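Local coordinates for staphylococcal nuclease domain-containing protein 1 (Drosophila melanogaster, PDB 2WAC) that cleaves both DNA and RNA as an endonuclease, associates with the RNA-induced silencing complex, and binds peptides carrying symmetrically dimethylated arginines through its Tudor domain, at residues A[34-39]-A[104-109]; A[38-43]-A[66-71]; A[139-144]-A[170-175]. All blocks are in the same frame, centred on the assembly; numbering follows the deposited sequence.

How the interactions relate
Following the chain from the N terminus, helix 26-42 supplies one side of two contacts. Interaction 2 closes the shorter loop, from 38-43 to 66-71, and sets the end of the helix on strand 68-77 of the Tudor sheet. Interaction 1 starts one turn earlier and closes the longer loop, to 104-109, which encloses the first. The two share Ala38 and Asp39, and their centres are about 8 Å apart. Arg70 joins them through probable hydrogen bonds from NH1 to the carbonyls of Phe106 and Glu109. Interaction 3 follows in series, on the other side of the chain's centre. It closes a separate loop through strands 145-152 and 159-164 and ties helix 127-141 to helix 172-178.

Interaction 1 (A[34-39]-A[104-109]); sequences SKLHAD and PAFSSE
The Phe106 ring has Leu36 over one face and the Asp39 carboxylate at its edge. Leu36 CD1 sits above the middle of the ring, 3.9 Å from the centroid of Phe106. It lies only 4° off the ring normal, which makes a well-centred CH-pi contact. Asp39 OD2 lies in the plane of the ring, 3.5 Å from Phe106 CE2. The carboxylate itself is turned 74° from the ring plane. The far end of the ring meets the helix backbone. Phe106 CE1 is 3.5 Å from Leu36 N, and Phe106 CZ is 3.8 Å from Lys35 C, approached obliquely. Lys35 adds its CB, 3.8 Å from Phe106 CE1, while the rest of its chain leads away from the contact.

Leu36 CG stands anti to the backbone N (chi1 -169°), and with chi2 on the plus side CD1 is brought over the ring. The Phe106 ring thus fits among Lys35, Leu36 and Asp39, one turn of helix 26-42. Leu32, a turn earlier, also touches Phe106. The contact fastens the loop after strand 99-101 against this helix, within the Tudor part of the chain. The Phe106 carbonyl also accepts a hydrogen bond from Arg70 NH1, so the residue is held at its backbone as well as by its side chain.

Across these two segments the grip is mainly apolar, with one charged oxygen at the ring edge. That edge carries a slight positive charge, so the carboxylate oxygen of Asp39 is probably a favourable neighbour there, while one face is given to a methyl group.

Interaction 2 (A[38-43]-A[66-71]); sequences ADFQSN and NQWYRA
Phe40 reaches from the last turn of helix 26-42 onto the indole of Trp68. Its CB comes first and lies over the five-membered ring, 4.1 Å from that centroid and 29° off the ring normal, a CH-pi contact. The nearest indole atom to Phe40 CB is Trp68 CD1, at 3.7 Å. Next, Phe40 CG stands 4.0 Å from Trp68 CG. CD2 makes the closest approach: Phe40 CD2 is 3.4 Å from Trp68 CD2, above the indole face and displaced toward its rim. Farther out, Phe40 CE2 passes onto the six-membered ring, 3.7 Å from Trp68 CE3. One side of the phenyl thus runs across the indole from the pyrrole part to the benzo part. The ring planes meet at 47°, so the pair is oblique.

Trp68 CG is anti to its own carbonyl carbon (chi1 -65°), which sends the indole toward the helix. Its chi2, near a right angle, presents the ring face to Phe40. Ala59, Ala100 and Pro45 touch both aromatic side chains. The contact therefore seats the end of the helix on strands 68-77, 57-61 and 99-101 of the Tudor sheet, with Pro45 from a loop. Segment 66-71 lies in the region involved in dimethylarginine binding. With an alanine at Trp68 the platform would be gone, which is likely to open a gap beside Phe40 and let the phenyl turn.

The whole contact is carbon-rich packing with an aromatic face as its platform. It depends on shape and dispersion, and one side chain from each segment carries it.

Interaction 3 (A[139-144]-A[170-175]); sequences EDVLNH and VDFGKQ
The Phe172 ring has a methyl over one face and a carbonyl oxygen over the other. The methyl is Val141 CG1, 3.9 Å from the ring centroid and 22° off the normal, a CH-pi contact displaced toward the rim. The oxygen belongs to Val170. Asp140 approaches obliquely, with CB 3.7 Å from Phe172 CD1. Its carboxylate is turned 29° from the ring plane.

Val141 CG1 is anti to the carbonyl carbon (chi1 -55°), which points this methyl at the ring. Val141 also touches Val9 and Ile12 of strand 5-12.

A type II turn runs from Val141 to His144, and His144 ND1 donates to Asp140 O at 2.9 Å, from above the carbonyl plane. Asp171 is the N-cap of helix 172-178: its OD1 accepts from Lys174 N at 3.2 Å.

The contact joins the end of helix 127-141 to the start of helix 172-178 in the staphylococcal-nuclease-like part of the chain, whose five-stranded mixed sheet is consistent with an OB-fold. Its chemistry is mainly apolar, a methyl and a methylene on a ring, while polar bonds within each segment cap one helix and tie the turn to Asp140 O.

Interaction 1 (A[34-39]-A[104-109])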
# COMPACT_ATOMS: atom_id res chain seq x y z
N SER A 34 -19.72 8.84 0.77
CA SER A 34 -21.12 9.09 0.46
C SER A 34 -21.48 10.57 0.58
O SER A 34 -22.27 11.09 -0.21
CB SER A 34 -22.03 8.25 1.35
OG SER A 34 -23.39 8.39 0.99
N LYS A 35 -20.90 11.24 1.57
CA LYS A 35 -21.13 12.67 1.78
C LYS A 35 -20.40 13.51 0.73
O LYS A 35 -20.91 14.54 0.29
CB LYS A 35 -20.71 13.09 3.19
CG LYS A 35 -21.56 12.49 4.30
CD LYS A 35 -21.01 12.84 5.67
CE LYS A 35 -21.73 12.09 6.78
NZ LYS A 35 -23.19 12.40 6.84
N LEU A 36 -19.20 13.07 0.35
CA LEU A 36 -18.41 13.72 -0.69
C LEU A 36 -19.08 13.63 -2.06
O LEU A 36 -19.14 14.62 -2.79
CB LEU A 36 -16.98 13.14 -0.73
CG LEU A 36 -15.94 13.88 -1.58
CD1 LEU A 36 -15.67 15.29 -1.06
CD2 LEU A 36 -14.64 13.09 -1.65
N HIS A 37 -19.58 12.44 -2.39
CA HIS A 37 -20.33 12.22 -3.63
C HIS A 37 -21.54 13.16 -3.72
O HIS A 37 -21.75 13.80 -4.76
CB HIS A 37 -20.78 10.76 -3.73
CG HIS A 37 -21.78 10.51 -4.82
ND1 HIS A 37 -21.41 10.22 -6.11
CD2 HIS A 37 -23.13 10.52 -4.81
CE1 HIS A 37 -22.49 10.06 -6.85
NE2 HIS A 37 -23.55 10.23 -6.08
N ALA A 38 -22.31 13.24 -2.64
CA ALA A 38 -23.51 14.08 -2.60
C ALA A 38 -23.19 15.57 -2.68
O ALA A 38 -23.87 16.32 -3.37
CB ALA A 38 -24.33 13.77 -1.34
N ASP A 39 -22.14 15.97 -1.96
CA ASP A 39 -21.64 17.35 -1.95
C ASP A 39 -21.28 17.83 -3.36
O ASP A 39 -21.69 18.92 -3.78
CB ASP A 39 -20.41 17.43 -1.04
CG ASP A 39 -20.22 18.81 -0.42
OD1 ASP A 39 -20.15 19.81 -1.16
OD2 ASP A 39 -20.11 18.88 0.83
N PRO A 104 -13.13 22.09 3.82
CA PRO A 104 -12.56 21.88 5.16
C PRO A 104 -13.23 20.79 6.00
O PRO A 104 -12.57 20.21 6.87
CB PRO A 104 -12.73 23.25 5.82
CG PRO A 104 -12.56 24.20 4.69
CD PRO A 104 -13.15 23.52 3.47
N ALA A 105 -14.50 20.50 5.72
CA ALA A 105 -15.24 19.42 6.41
C ALA A 105 -14.68 18.02 6.14
O ALA A 105 -14.83 17.12 6.97
CB ALA A 105 -16.72 19.48 6.04
N PHE A 106 -14.05 17.84 4.98
CA PHE A 106 -13.50 16.54 4.58
C PHE A 106 -11.98 16.44 4.77
O PHE A 106 -11.38 15.41 4.46
CB PHE A 106 -13.84 16.25 3.11
CG PHE A 106 -15.32 16.16 2.83
CD1 PHE A 106 -15.99 14.95 2.93
CD2 PHE A 106 -16.04 17.30 2.47
CE1 PHE A 106 -17.36 14.86 2.67
CE2 PHE A 106 -17.40 17.23 2.21
CZ PHE A 106 -18.06 16.01 2.31
N SER A 107 -11.38 17.50 5.30
CA SER A 107 -9.92 17.60 5.36
C SER A 107 -9.29 17.24 6.71
O SER A 107 -8.07 17.12 6.81
CB SER A 107 -9.48 19.01 4.95
OG SER A 107 -9.94 19.33 3.65
N SER A 108 -10.12 17.07 7.73
CA SER A 108 -9.62 16.87 9.10
C SER A 108 -9.35 15.41 9.45
O SER A 108 -8.41 15.12 10.20
CB SER A 108 -10.56 17.51 10.13
OG SER A 108 -11.90 17.10 9.94
N GLU A 109 -10.16 14.50 8.92
CA GLU A 109 -9.93 13.07 9.10
C GLU A 109 -8.62 12.64 8.46
O GLU A 109 -8.30 13.03 7.34
CB GLU A 109 -11.09 12.25 8.54
CG GLU A 109 -12.32 12.28 9.41
CD GLU A 109 -13.58 11.97 8.64
OE1 GLU A 109 -13.85 10.78 8.38
OE2 GLU A 109 -14.31 12.93 8.29

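Interaction 2 (A[38-43]-A[66-71])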
# COMPACT_ATOMS: atom_id res chain seq x y z
N ALA A 38 -22.31 13.24 -2.64
CA ALA A 38 -23.51 14.08 -2.60
C ALA A 38 -23.19 15.57 -2.68
O ALA A 38 -23.87 16.32 -3.37
CB ALA A 38 -24.33 13.77 -1.34
N ASP A 39 -22.14 15.97 -1.96
CA ASP A 39 -21.64 17.35 -1.95
C ASP A 39 -21.28 17.83 -3.36
O ASP A 39 -21.69 18.92 -3.78
CB ASP A 39 -20.41 17.43 -1.04
CG ASP A 39 -20.22 18.81 -0.42
OD1 ASP A 39 -20.15 19.81 -1.16
OD2 ASP A 39 -20.11 18.88 0.83
N PHE A 40 -20.51 17.01 -4.07
CA PHE A 40 -19.99 17.36 -5.39
C PHE A 40 -20.99 17.12 -6.53
O PHE A 40 -20.76 17.53 -7.67
CB PHE A 40 -18.67 16.62 -5.65
CG PHE A 40 -17.46 17.33 -5.10
CD1 PHE A 40 -17.35 17.61 -3.74
CD2 PHE A 40 -16.43 17.72 -5.94
CE1 PHE A 40 -16.24 18.27 -3.23
CE2 PHE A 40 -15.31 18.38 -5.44
CZ PHE A 40 -15.21 18.65 -4.08
N GLN A 41 -22.10 16.45 -6.22
CA GLN A 41 -23.21 16.31 -7.15
C GLN A 41 -24.15 17.51 -7.00
O GLN A 41 -24.67 18.03 -7.99
CB GLN A 41 -23.96 15.00 -6.90
CG GLN A 41 -25.16 14.76 -7.82
CD GLN A 41 -25.76 13.38 -7.65
OE1 GLN A 41 -25.12 12.37 -7.93
NE2 GLN A 41 -27.01 13.34 -7.19
N SER A 42 -24.34 17.95 -5.75
CA SER A 42 -25.18 19.11 -5.44
C SER A 42 -24.52 20.41 -5.89
O SER A 42 -25.19 21.31 -6.40
CB SER A 42 -25.49 19.16 -3.94
OG SER A 42 -26.30 20.27 -3.62
N ASN A 43 -23.21 20.51 -5.69
CA ASN A 43 -22.44 21.68 -6.11
C ASN A 43 -21.17 21.27 -6.86
O ASN A 43 -20.08 21.26 -6.29
CB ASN A 43 -22.11 22.57 -4.90
CG ASN A 43 -21.67 23.98 -5.30
OD1 ASN A 43 -21.95 24.45 -6.41
ND2 ASN A 43 -20.98 24.66 -4.39
N ASN A 66 -14.88 8.61 -12.84
CA ASN A 66 -15.36 9.99 -12.75
C ASN A 66 -15.98 10.38 -11.40
O ASN A 66 -16.79 11.30 -11.32
CB ASN A 66 -16.30 10.35 -13.92
CG ASN A 66 -15.57 10.51 -15.24
OD1 ASN A 66 -14.34 10.64 -15.28
ND2 ASN A 66 -16.31 10.50 -16.34
N GLN A 67 -15.58 9.67 -10.35
CA GLN A 67 -16.02 10.01 -9.00
C GLN A 67 -14.94 10.80 -8.26
O GLN A 67 -13.75 10.71 -8.61
CB GLN A 67 -16.44 8.76 -8.21
CG GLN A 67 -17.53 7.91 -8.88
CD GLN A 67 -18.78 8.69 -9.26
OE1 GLN A 67 -19.28 9.52 -8.49
NE2 GLN A 67 -19.31 8.43 -10.46
N TRP A 68 -15.35 11.58 -7.27
CA TRP A 68 -14.45 12.45 -6.52
C TRP A 68 -13.89 11.76 -5.27
O TRP A 68 -14.64 11.16 -4.49
CB TRP A 68 -15.16 13.76 -6.15
CG TRP A 68 -15.54 14.62 -7.34
CD1 TRP A 68 -16.73 14.60 -8.02
CD2 TRP A 68 -14.73 15.62 -7.97
NE1 TRP A 68 -16.70 15.53 -9.04
CE2 TRP A 68 -15.49 16.17 -9.03
CE3 TRP A 68 -13.44 16.10 -7.75
CZ2 TRP A 68 -15.00 17.18 -9.87
CZ3 TRP A 68 -12.94 17.11 -8.58
CH2 TRP A 68 -13.73 17.64 -9.63
N TYR A 69 -12.57 11.85 -5.09
CA TYR A 69 -11.87 11.23 -3.96
C TYR A 69 -10.96 12.26 -3.26
O TYR A 69 -10.59 13.27 -3.86
CB TYR A 69 -11.00 10.06 -4.44
CG TYR A 69 -11.75 8.89 -5.06
CD1 TYR A 69 -12.29 8.98 -6.34
CD2 TYR A 69 -11.88 7.68 -4.37
CE1 TYR A 69 -12.97 7.91 -6.91
CE2 TYR A 69 -12.55 6.60 -4.93
CZ TYR A 69 -13.10 6.72 -6.20
OH TYR A 69 -13.76 5.66 -6.77
N ARG A 70 -10.61 12.00 -2.00
CA ARG A 70 -9.61 12.81 -1.30
C ARG A 70 -8.23 12.48 -1.86
O ARG A 70 -7.91 11.30 -2.07
CB ARG A 70 -9.64 12.56 0.21
CG ARG A 70 -10.95 12.88 0.90
CD ARG A 70 -10.75 13.13 2.38
NE ARG A 70 -10.22 11.98 3.10
CZ ARG A 70 -9.80 12.00 4.37
NH1 ARG A 70 -9.85 13.13 5.07
NH2 ARG A 70 -9.33 10.89 4.93
N ALA A 71 -7.43 13.50 -2.12
CA ALA A 71 -6.13 13.30 -2.75
C ALA A 71 -5.08 14.30 -2.29
O ALA A 71 -5.39 15.44 -1.97
CB ALA A 71 -6.26 13.34 -4.28

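Interaction 3 (A[139-144]-A[170-175])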
# COMPACT_ATOMS: atom_id res chain seq x y z
N GLU A 139 -2.13 -11.81 -5.27
CA GLU A 139 -3.09 -12.91 -5.19
C GLU A 139 -3.32 -13.34 -3.74
O GLU A 139 -4.43 -13.72 -3.37
CB GLU A 139 -2.62 -14.10 -6.04
CG GLU A 139 -3.75 -15.05 -6.43
CD GLU A 139 -3.26 -16.32 -7.10
OE1 GLU A 139 -2.23 -16.28 -7.81
OE2 GLU A 139 -3.90 -17.38 -6.90
N ASP A 140 -2.26 -13.27 -2.94
CA ASP A 140 -2.32 -13.61 -1.51
C ASP A 140 -3.17 -12.63 -0.70
O ASP A 140 -4.02 -13.06 0.08
CB ASP A 140 -0.90 -13.66 -0.92
CG ASP A 140 -0.11 -14.88 -1.35
OD1 ASP A 140 -0.71 -15.86 -1.83
OD2 ASP A 140 1.13 -14.85 -1.21
N VAL A 141 -2.95 -11.33 -0.88
CA VAL A 141 -3.47 -10.34 0.08
C VAL A 141 -4.39 -9.24 -0.47
O VAL A 141 -5.18 -8.68 0.30
CB VAL A 141 -2.32 -9.67 0.91
CG1 VAL A 141 -1.49 -10.73 1.63
CG2 VAL A 141 -1.44 -8.78 0.05
N LEU A 142 -4.30 -8.92 -1.76
CA LEU A 142 -5.06 -7.77 -2.28
C LEU A 142 -6.57 -7.93 -2.09
O LEU A 142 -7.16 -8.93 -2.51
CB LEU A 142 -4.71 -7.46 -3.75
CG LEU A 142 -5.23 -6.12 -4.29
CD1 LEU A 142 -4.42 -4.94 -3.75
CD2 LEU A 142 -5.21 -6.12 -5.81
N ASN A 143 -7.16 -6.94 -1.42
CA ASN A 143 -8.59 -6.90 -1.06
C ASN A 143 -9.00 -7.88 0.03
O ASN A 143 -10.20 -8.06 0.30
CB ASN A 143 -9.49 -7.08 -2.29
CG ASN A 143 -9.20 -6.08 -3.38
OD1 ASN A 143 -9.20 -6.42 -4.56
ND2 ASN A 143 -8.96 -4.83 -3.00
N HIS A 144 -8.02 -8.51 0.67
CA HIS A 144 -8.29 -9.49 1.71
C HIS A 144 -8.10 -8.93 3.11
O HIS A 144 -7.28 -8.04 3.34
CB HIS A 144 -7.39 -10.73 1.54
CG HIS A 144 -7.68 -11.51 0.30
ND1 HIS A 144 -6.81 -12.47 -0.18
CD2 HIS A 144 -8.72 -11.48 -0.56
CE1 HIS A 144 -7.32 -13.00 -1.28
NE2 HIS A 144 -8.47 -12.42 -1.53
N VAL A 170 -0.32 -18.15 8.66
CA VAL A 170 0.85 -18.11 7.77
C VAL A 170 1.28 -16.67 7.50
O VAL A 170 0.46 -15.83 7.10
CB VAL A 170 0.59 -18.87 6.43
CG1 VAL A 170 1.75 -18.67 5.46
CG2 VAL A 170 0.37 -20.35 6.68
N ASP A 171 2.56 -16.41 7.75
CA ASP A 171 3.22 -15.16 7.40
C ASP A 171 3.39 -15.11 5.88
O ASP A 171 4.15 -15.89 5.31
CB ASP A 171 4.59 -15.11 8.11
CG ASP A 171 5.40 -13.85 7.80
OD1 ASP A 171 5.12 -13.16 6.80
OD2 ASP A 171 6.34 -13.56 8.56
N PHE A 172 2.68 -14.19 5.23
CA PHE A 172 2.66 -14.10 3.76
C PHE A 172 4.01 -13.75 3.12
O PHE A 172 4.38 -14.35 2.11
CB PHE A 172 1.58 -13.12 3.28
CG PHE A 172 0.17 -13.66 3.36
CD1 PHE A 172 -0.23 -14.72 2.55
CD2 PHE A 172 -0.75 -13.10 4.24
CE1 PHE A 172 -1.53 -15.22 2.62
CE2 PHE A 172 -2.05 -13.59 4.31
CZ PHE A 172 -2.44 -14.65 3.50
N GLY A 173 4.73 -12.80 3.71
CA GLY A 173 6.07 -12.43 3.24
C GLY A 173 7.08 -13.56 3.33
O GLY A 173 7.88 -13.76 2.41
N LYS A 174 7.03 -14.30 4.44
CA LYS A 174 7.91 -15.45 4.65
C LYS A 174 7.59 -16.57 3.66
O LYS A 174 8.49 -17.26 3.17
CB LYS A 174 7.79 -15.96 6.09
CG LYS A 174 8.81 -17.04 6.45
CD LYS A 174 8.61 -17.54 7.86
CE LYS A 174 9.60 -18.64 8.19
NZ LYS A 174 9.48 -19.11 9.61
N GLN A 175 6.30 -16.76 3.38
CA GLN A 175 5.86 -17.76 2.40
C GLN A 175 6.42 -17.48 1.01
O GLN A 175 6.79 -18.40 0.29
CB GLN A 175 4.33 -17.86 2.36
CG GLN A 175 3.81 -19.11 1.65
CD GLN A 175 2.30 -19.23 1.69
OE1 GLN A 175 1.57 -18.38 1.16
NE2 GLN A 175 1.81 -20.29 2.32